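Local coordinates for protein exported gluconolactonase (Xanthomonas campestris pv. campestris, PDB 3DR2) that probably hydrolyses glucono-lactone to gluconate in glucose metabolism, as a calcium-binding, six-bladed beta-propeller enzyme of the SMP-30/gluconolactonase family, at residues A16-P21 with A35-L40; A30-A35 with W300-P305; S254-G259 with L270-T275. All coordinates share one frame; numbering follows the deposited sequence.

Contact 1 (A16-P21 with A35-L40); sequences ADCDPP and ARLLTL
A16 and L37 meet at the outer edge of a beta-propeller blade, where the chain leaves strand 14-15 and the loop 16-21 curls over the lead-in to strand 38-41. The backbone joins first: A16 N donates to L37 O over 2.9 Å, almost straight at 176°. A water bridges the same place, giving one hydrogen to A16 O and the other to L37 O (2.7 Å), so the L37 carbonyl is gripped by two donors.

Beside this bond lies a small apolar cluster. The side chain of L37 leaves with CG anti to the backbone N (chi1 -170°), which brings CG to 4.0 Å from A16 CB. Its CD2 then reaches both A16 CB and C18 SG, each pair 3.9 Å apart. Alanine's single methyl suits a place this close to the strand, since CB also sits 3.6 Å from T39 OG1. C18 offers a slim, weakly polar sulfur, and P276 touches both it and L37.

Further along, P20 lays CB over one face of the R36 guanidinium, 3.5 Å from NE and offset toward the rim of the group. The R36 chain is bent at chi2, and its NH1 donates to A35 O; that oxygen lies in the guanidinium plane, while NH1 stands above the plane of the carbonyl. The bond probably limits rotation of the flat group on this exposed side. Inward, L37 packs on W300 and I293. Strand 38-41 lies antiparallel to the C-terminal strand 298-303, the "Velcro" closure typical of beta-propellers, whose outer edge contact 1 borders together with strand 14-15.

Contact 2 (A30-A35 with W300-P305); sequences ARLGDA and WMLPLP
L32 and L304 pack where the end of helix 26-32 lies against the C-terminal tail, just beyond strand 298-303 of the propeller blade that unites both ends of the chain. The apolar contacts carry most of the join. L32 CD2 touches two leucines: L302 CD2 at 4.0 Å, the two side chains crossing at about a right angle, and L304 CD2 at 3.3 Å, tighter than methyl groups usually sit. L302 and L304 each divide their two methyls between neighbours, as a forked leucine side chain allows, whereas L32 meets both with CD2 alone. L302 sends its other branch, CD1, to A35 CB at 3.9 Å. On the outer flank R31 extends CG anti to the backbone N (chi1 -180°), and this carbon lies 4.1 Å from L304 CD1. The P305 ring lies over the last helical carbonyls, CD being 3.3 Å from L32 O.

Backbone geometry shapes the corner. G33 leaves the helix with positive phi (59°), which glycine tolerates easily, and occupies the second position of a type II' turn from L32 to A35, closed by A35 N donating to L32 O. The turn directs A35 CB at the strand, where it comes to 3.2 Å from P303 O; little more than a methyl would fit there.

Polar interactions lie at the edge of the contact. R31 NH2 forms a salt bridge with D247, and R31 also makes a cation-pi contact with W251. P305 O, of the C-terminal carboxylate, accepts a hydrogen bond from Q289 NE2, while a water donates to both R31 O (2.8 Å) and P305 O.

Contact 3 (S254-G259 with L270-T275); sequences SSSGTG and LGHIPT
G259 lies hard against the backbone of I273 and P274, the tight part of a contact whose other flank, formed by T258 and H272, is partly exposed. G259 and P274 form an antiparallel non-hydrogen-bonded pair with CA atoms 4.4 Å apart. At this spacing G259 CA approaches I273 O to 3.3 Å in a CA-H...O contact. Glycine suits this position because a CB would clash with I273 O and, at phi 149°, would also press on the carbonyl O of T258. Next to the pair, T275 N donates to T258 O over 3.2 Å, and P274 CA directs its hydrogen at the same oxygen. Proline, lacking an N-H, is well placed at a position whose backbone makes no bond across this pair.

These residues belong to one propeller blade: the loop 254-259 joins strands 252-254 and 259-263, and the latter runs beside strand 269-274. Buried S256 steadies the loop from within, its OG donating to G259 O over 2.6 Å from above the carbonyl plane. The same OG lies at the edge of the H272 ring, near its plane and 4.1 Å from NE2. S255 OG bonds to G243 O, and the S255 side chain touches D242, a calcium ligand.

The outer flank is held less firmly. H272 has CG anti to the backbone N (chi1 180°), and the H272 and T258 side chains cross at about a right angle. NE2 donates to T258 OG1 over 2.8 Å, but the bond is weak, bent to 122° at the hydrogen. The H272 side chain also touches C261.

Contacts 1 and 2 share A35 and serve the same sheet, since strands 38-41 and 298-303 are neighbours in it; L38 N probably bonds to M301 O between them. Both lie near the periphery, about 20 Å from the chain's centre to theirs, with two exposed residues each. Contact 3, in a different blade, is closer in at about 15 Å; four of its seven touching residues are buried and none is exposed. Contacts 1 and 2 each have a bridging water, but of these two only contact 1 has a direct backbone bond between its segments; contact 2 is mainly leucine and proline packing. Contact 3 relies on backbone, hydroxyl and imidazole polarity. P274 meets D19 and P20, while I273 CD1 touches L302, joining the blades.

Contact 1 (A16-P21 with A35-L40)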
# COMPACT_ATOMS: atom_id res chain seq x y z
N ALA A 16 21.35 0.43 -10.12
CA ALA A 16 20.90 0.85 -8.79
C ALA A 16 21.92 1.79 -8.17
O ALA A 16 23.12 1.68 -8.41
CB ALA A 16 20.70 -0.37 -7.90
N ASP A 17 21.44 2.73 -7.36
CA ASP A 17 22.32 3.68 -6.71
C ASP A 17 22.77 3.13 -5.36
O ASP A 17 22.17 3.41 -4.32
CB ASP A 17 21.62 5.03 -6.52
CG ASP A 17 22.57 6.13 -6.09
OD1 ASP A 17 22.14 7.30 -6.04
OD2 ASP A 17 23.74 5.82 -5.81
N CYS A 18 23.84 2.34 -5.39
CA CYS A 18 24.39 1.74 -4.18
C CYS A 18 25.83 1.33 -4.42
O CYS A 18 26.31 1.33 -5.56
CB CYS A 18 23.54 0.53 -3.77
SG CYS A 18 23.45 -0.80 -5.00
N ASP A 19 26.53 0.98 -3.34
CA ASP A 19 27.92 0.57 -3.47
C ASP A 19 28.03 -0.81 -4.09
O ASP A 19 27.11 -1.64 -3.96
CB ASP A 19 28.60 0.56 -2.09
CG ASP A 19 28.69 1.95 -1.47
OD1 ASP A 19 29.12 2.89 -2.18
OD2 ASP A 19 28.34 2.10 -0.28
N PRO A 20 29.13 -1.08 -4.80
CA PRO A 20 29.32 -2.39 -5.43
C PRO A 20 29.59 -3.44 -4.36
O PRO A 20 29.86 -3.10 -3.20
CB PRO A 20 30.53 -2.16 -6.34
CG PRO A 20 31.33 -1.14 -5.57
CD PRO A 20 30.26 -0.18 -5.11
N PRO A 21 29.49 -4.73 -4.72
CA PRO A 21 29.72 -5.82 -3.77
C PRO A 21 31.05 -5.80 -3.03
O PRO A 21 32.09 -5.46 -3.59
CB PRO A 21 29.57 -7.07 -4.64
CG PRO A 21 28.55 -6.64 -5.63
CD PRO A 21 29.02 -5.26 -6.01
N ALA A 35 29.83 -7.79 -11.79
CA ALA A 35 28.39 -7.58 -11.79
C ALA A 35 27.99 -6.41 -10.90
O ALA A 35 28.49 -6.27 -9.78
CB ALA A 35 27.68 -8.85 -11.33
N ARG A 36 27.08 -5.58 -11.41
CA ARG A 36 26.57 -4.43 -10.67
C ARG A 36 25.05 -4.58 -10.57
O ARG A 36 24.41 -5.08 -11.49
CB ARG A 36 26.92 -3.13 -11.39
CG ARG A 36 28.40 -2.77 -11.33
CD ARG A 36 28.81 -2.37 -9.92
NE ARG A 36 30.24 -2.06 -9.81
CZ ARG A 36 31.21 -2.97 -9.86
NH1 ARG A 36 30.92 -4.26 -10.01
NH2 ARG A 36 32.48 -2.59 -9.75
N LEU A 37 24.48 -4.16 -9.44
CA LEU A 37 23.04 -4.28 -9.22
C LEU A 37 22.20 -3.37 -10.11
O LEU A 37 22.56 -2.22 -10.34
CB LEU A 37 22.71 -3.99 -7.75
CG LEU A 37 21.28 -4.31 -7.30
CD1 LEU A 37 21.08 -5.82 -7.26
CD2 LEU A 37 21.03 -3.71 -5.92
N LEU A 38 21.07 -3.90 -10.58
CA LEU A 38 20.15 -3.15 -11.43
C LEU A 38 18.78 -3.03 -10.76
O LEU A 38 18.42 -3.85 -9.91
CB LEU A 38 19.94 -3.86 -12.78
CG LEU A 38 21.11 -4.03 -13.75
CD1 LEU A 38 21.68 -2.67 -14.10
CD2 LEU A 38 22.17 -4.89 -13.13
N THR A 39 18.03 -2.02 -11.17
CA THR A 39 16.68 -1.81 -10.66
C THR A 39 15.71 -2.20 -11.76
O THR A 39 15.75 -1.64 -12.85
CB THR A 39 16.45 -0.33 -10.29
OG1 THR A 39 17.39 0.06 -9.28
CG2 THR A 39 15.03 -0.11 -9.79
N LEU A 40 14.84 -3.17 -11.47
CA LEU A 40 13.86 -3.64 -12.44
C LEU A 40 12.49 -3.01 -12.25
O LEU A 40 11.69 -2.93 -13.18
CB LEU A 40 13.73 -5.16 -12.38
CG LEU A 40 15.00 -5.98 -12.60
CD1 LEU A 40 14.70 -7.46 -12.50
CD2 LEU A 40 15.58 -5.65 -13.96
O HOH W 1 24.47 -0.34 -9.78

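Contact 2 (A30-A35 with W300-P305)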
# COMPACT_ATOMS: atom_id res chain seq x y z
N ALA A 30 34.78 -14.65 -7.91
CA ALA A 30 34.77 -15.26 -9.23
C ALA A 30 33.33 -15.39 -9.73
O ALA A 30 33.03 -15.11 -10.89
CB ALA A 30 35.44 -16.62 -9.19
N ARG A 31 32.45 -15.82 -8.84
CA ARG A 31 31.03 -15.99 -9.17
C ARG A 31 30.39 -14.68 -9.63
O ARG A 31 29.62 -14.66 -10.60
CB ARG A 31 30.28 -16.51 -7.94
CG ARG A 31 28.78 -16.74 -8.15
CD ARG A 31 28.52 -18.00 -8.95
NE ARG A 31 28.95 -19.20 -8.23
CZ ARG A 31 28.32 -19.71 -7.18
NH1 ARG A 31 28.80 -20.80 -6.58
NH2 ARG A 31 27.21 -19.16 -6.73
N LEU A 32 30.71 -13.59 -8.94
CA LEU A 32 30.15 -12.28 -9.25
C LEU A 32 30.85 -11.49 -10.35
O LEU A 32 30.21 -10.77 -11.10
CB LEU A 32 30.10 -11.41 -8.00
CG LEU A 32 29.31 -11.94 -6.80
CD1 LEU A 32 29.16 -10.84 -5.77
CD2 LEU A 32 27.94 -12.40 -7.27
N GLY A 33 32.17 -11.62 -10.44
CA GLY A 33 32.89 -10.86 -11.45
C GLY A 33 32.64 -9.38 -11.20
O GLY A 33 32.62 -8.94 -10.05
N ASP A 34 32.42 -8.61 -12.27
CA ASP A 34 32.17 -7.18 -12.14
C ASP A 34 30.67 -6.83 -12.17
O ASP A 34 30.29 -5.71 -12.51
CB ASP A 34 32.89 -6.42 -13.25
CG ASP A 34 34.40 -6.43 -13.08
OD1 ASP A 34 34.99 -7.53 -12.97
OD2 ASP A 34 35.01 -5.34 -13.07
N ALA A 35 29.83 -7.79 -11.79
CA ALA A 35 28.39 -7.58 -11.79
C ALA A 35 27.99 -6.41 -10.90
O ALA A 35 28.49 -6.27 -9.78
CB ALA A 35 27.68 -8.85 -11.33
N TRP A 300 15.20 -5.65 -7.46
CA TRP A 300 16.53 -5.43 -8.03
C TRP A 300 17.03 -6.74 -8.64
O TRP A 300 16.49 -7.81 -8.37
CB TRP A 300 17.51 -4.99 -6.94
CG TRP A 300 17.13 -3.73 -6.22
CD1 TRP A 300 17.08 -2.47 -6.73
CD2 TRP A 300 16.80 -3.62 -4.83
NE1 TRP A 300 16.74 -1.57 -5.74
CE2 TRP A 300 16.57 -2.25 -4.57
CE3 TRP A 300 16.69 -4.53 -3.77
CZ2 TRP A 300 16.23 -1.77 -3.29
CZ3 TRP A 300 16.35 -4.06 -2.51
CH2 TRP A 300 16.12 -2.69 -2.28
N MET A 301 18.07 -6.65 -9.47
CA MET A 301 18.62 -7.85 -10.07
C MET A 301 20.12 -7.73 -10.28
O MET A 301 20.62 -6.67 -10.65
CB MET A 301 17.93 -8.16 -11.41
CG MET A 301 18.35 -9.50 -12.04
SD MET A 301 19.74 -9.39 -13.25
CE MET A 301 18.85 -8.69 -14.64
N LEU A 302 20.83 -8.82 -10.02
CA LEU A 302 22.28 -8.87 -10.19
C LEU A 302 22.60 -9.94 -11.23
O LEU A 302 22.49 -11.14 -10.96
CB LEU A 302 22.96 -9.22 -8.86
CG LEU A 302 24.48 -9.08 -8.83
CD1 LEU A 302 24.85 -7.62 -9.01
CD2 LEU A 302 25.03 -9.60 -7.51
N PRO A 303 23.01 -9.51 -12.43
CA PRO A 303 23.34 -10.45 -13.50
C PRO A 303 24.77 -10.97 -13.39
O PRO A 303 25.73 -10.21 -13.49
CB PRO A 303 23.12 -9.62 -14.75
CG PRO A 303 23.64 -8.28 -14.32
CD PRO A 303 23.11 -8.12 -12.90
N LEU A 304 24.91 -12.27 -13.18
CA LEU A 304 26.22 -12.88 -13.04
C LEU A 304 26.83 -13.22 -14.38
O LEU A 304 26.12 -13.45 -15.36
CB LEU A 304 26.12 -14.16 -12.20
CG LEU A 304 25.50 -14.01 -10.81
CD1 LEU A 304 25.49 -15.36 -10.11
CD2 LEU A 304 26.29 -13.00 -10.01
N PRO A 305 28.17 -13.25 -14.45
CA PRO A 305 28.83 -13.58 -15.71
C PRO A 305 28.76 -15.08 -15.96
O PRO A 305 28.49 -15.83 -15.00
CB PRO A 305 30.25 -13.07 -15.50
CG PRO A 305 30.45 -13.25 -14.02
CD PRO A 305 29.14 -12.75 -13.46
OXT PRO A 305 28.99 -15.51 -17.12
O HOH W 2 28.96 -16.83 -12.29

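Contact 3 (S254-G259 with L270-T275)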
# COMPACT_ATOMS: atom_id res chain seq x y z
N SER A 254 21.31 -14.53 1.70
CA SER A 254 20.26 -14.00 2.55
C SER A 254 20.08 -12.49 2.54
O SER A 254 21.03 -11.73 2.42
CB SER A 254 20.52 -14.43 4.00
OG SER A 254 19.58 -13.84 4.88
N SER A 255 18.83 -12.08 2.68
CA SER A 255 18.51 -10.66 2.74
C SER A 255 18.99 -10.15 4.10
O SER A 255 19.25 -10.93 5.02
CB SER A 255 17.00 -10.45 2.63
OG SER A 255 16.33 -11.09 3.70
N SER A 256 19.11 -8.83 4.22
CA SER A 256 19.50 -8.17 5.46
C SER A 256 19.14 -6.70 5.32
O SER A 256 18.67 -6.27 4.26
CB SER A 256 21.00 -8.34 5.73
OG SER A 256 21.79 -7.62 4.80
N GLY A 257 19.37 -5.92 6.37
CA GLY A 257 19.03 -4.51 6.32
C GLY A 257 19.84 -3.69 5.34
O GLY A 257 19.39 -2.63 4.90
N THR A 258 21.01 -4.19 4.96
CA THR A 258 21.90 -3.45 4.06
C THR A 258 22.12 -4.09 2.69
O THR A 258 22.81 -3.51 1.85
CB THR A 258 23.27 -3.24 4.71
OG1 THR A 258 23.85 -4.52 5.02
CG2 THR A 258 23.13 -2.44 5.99
N GLY A 259 21.55 -5.27 2.47
CA GLY A 259 21.73 -5.94 1.20
C GLY A 259 21.71 -7.44 1.38
O GLY A 259 21.14 -7.93 2.35
N LEU A 270 30.86 -15.07 3.19
CA LEU A 270 31.72 -14.97 2.01
C LEU A 270 31.78 -13.56 1.41
O LEU A 270 32.76 -13.21 0.76
CB LEU A 270 31.25 -15.96 0.95
CG LEU A 270 31.13 -17.41 1.41
CD1 LEU A 270 30.70 -18.31 0.25
CD2 LEU A 270 32.46 -17.87 1.98
N GLY A 271 30.74 -12.77 1.63
CA GLY A 271 30.72 -11.43 1.09
C GLY A 271 29.37 -10.78 1.24
O GLY A 271 28.42 -11.41 1.70
N HIS A 272 29.27 -9.52 0.82
CA HIS A 272 28.03 -8.77 0.93
C HIS A 272 27.71 -8.01 -0.36
O HIS A 272 28.61 -7.45 -1.00
CB HIS A 272 28.17 -7.80 2.12
CG HIS A 272 26.97 -6.94 2.36
ND1 HIS A 272 26.87 -5.65 1.88
CD2 HIS A 272 25.83 -7.18 3.05
CE1 HIS A 272 25.72 -5.13 2.28
NE2 HIS A 272 25.07 -6.03 2.99
N ILE A 273 26.44 -8.02 -0.74
CA ILE A 273 25.97 -7.33 -1.93
C ILE A 273 25.08 -6.18 -1.49
O ILE A 273 23.90 -6.38 -1.18
CB ILE A 273 25.17 -8.28 -2.86
CG1 ILE A 273 26.09 -9.39 -3.37
CG2 ILE A 273 24.58 -7.49 -4.03
CD1 ILE A 273 25.37 -10.52 -4.09
N PRO A 274 25.63 -4.96 -1.43
CA PRO A 274 24.83 -3.81 -1.00
C PRO A 274 23.61 -3.56 -1.88
O PRO A 274 23.65 -3.80 -3.09
CB PRO A 274 25.82 -2.65 -1.08
CG PRO A 274 27.13 -3.31 -0.81
CD PRO A 274 27.03 -4.56 -1.64
N THR A 275 22.54 -3.08 -1.26
CA THR A 275 21.31 -2.74 -1.97
C THR A 275 20.91 -1.36 -1.45
O THR A 275 21.13 -1.05 -0.28
CB THR A 275 20.20 -3.76 -1.69
OG1 THR A 275 19.02 -3.37 -2.40
CG2 THR A 275 19.89 -3.82 -0.22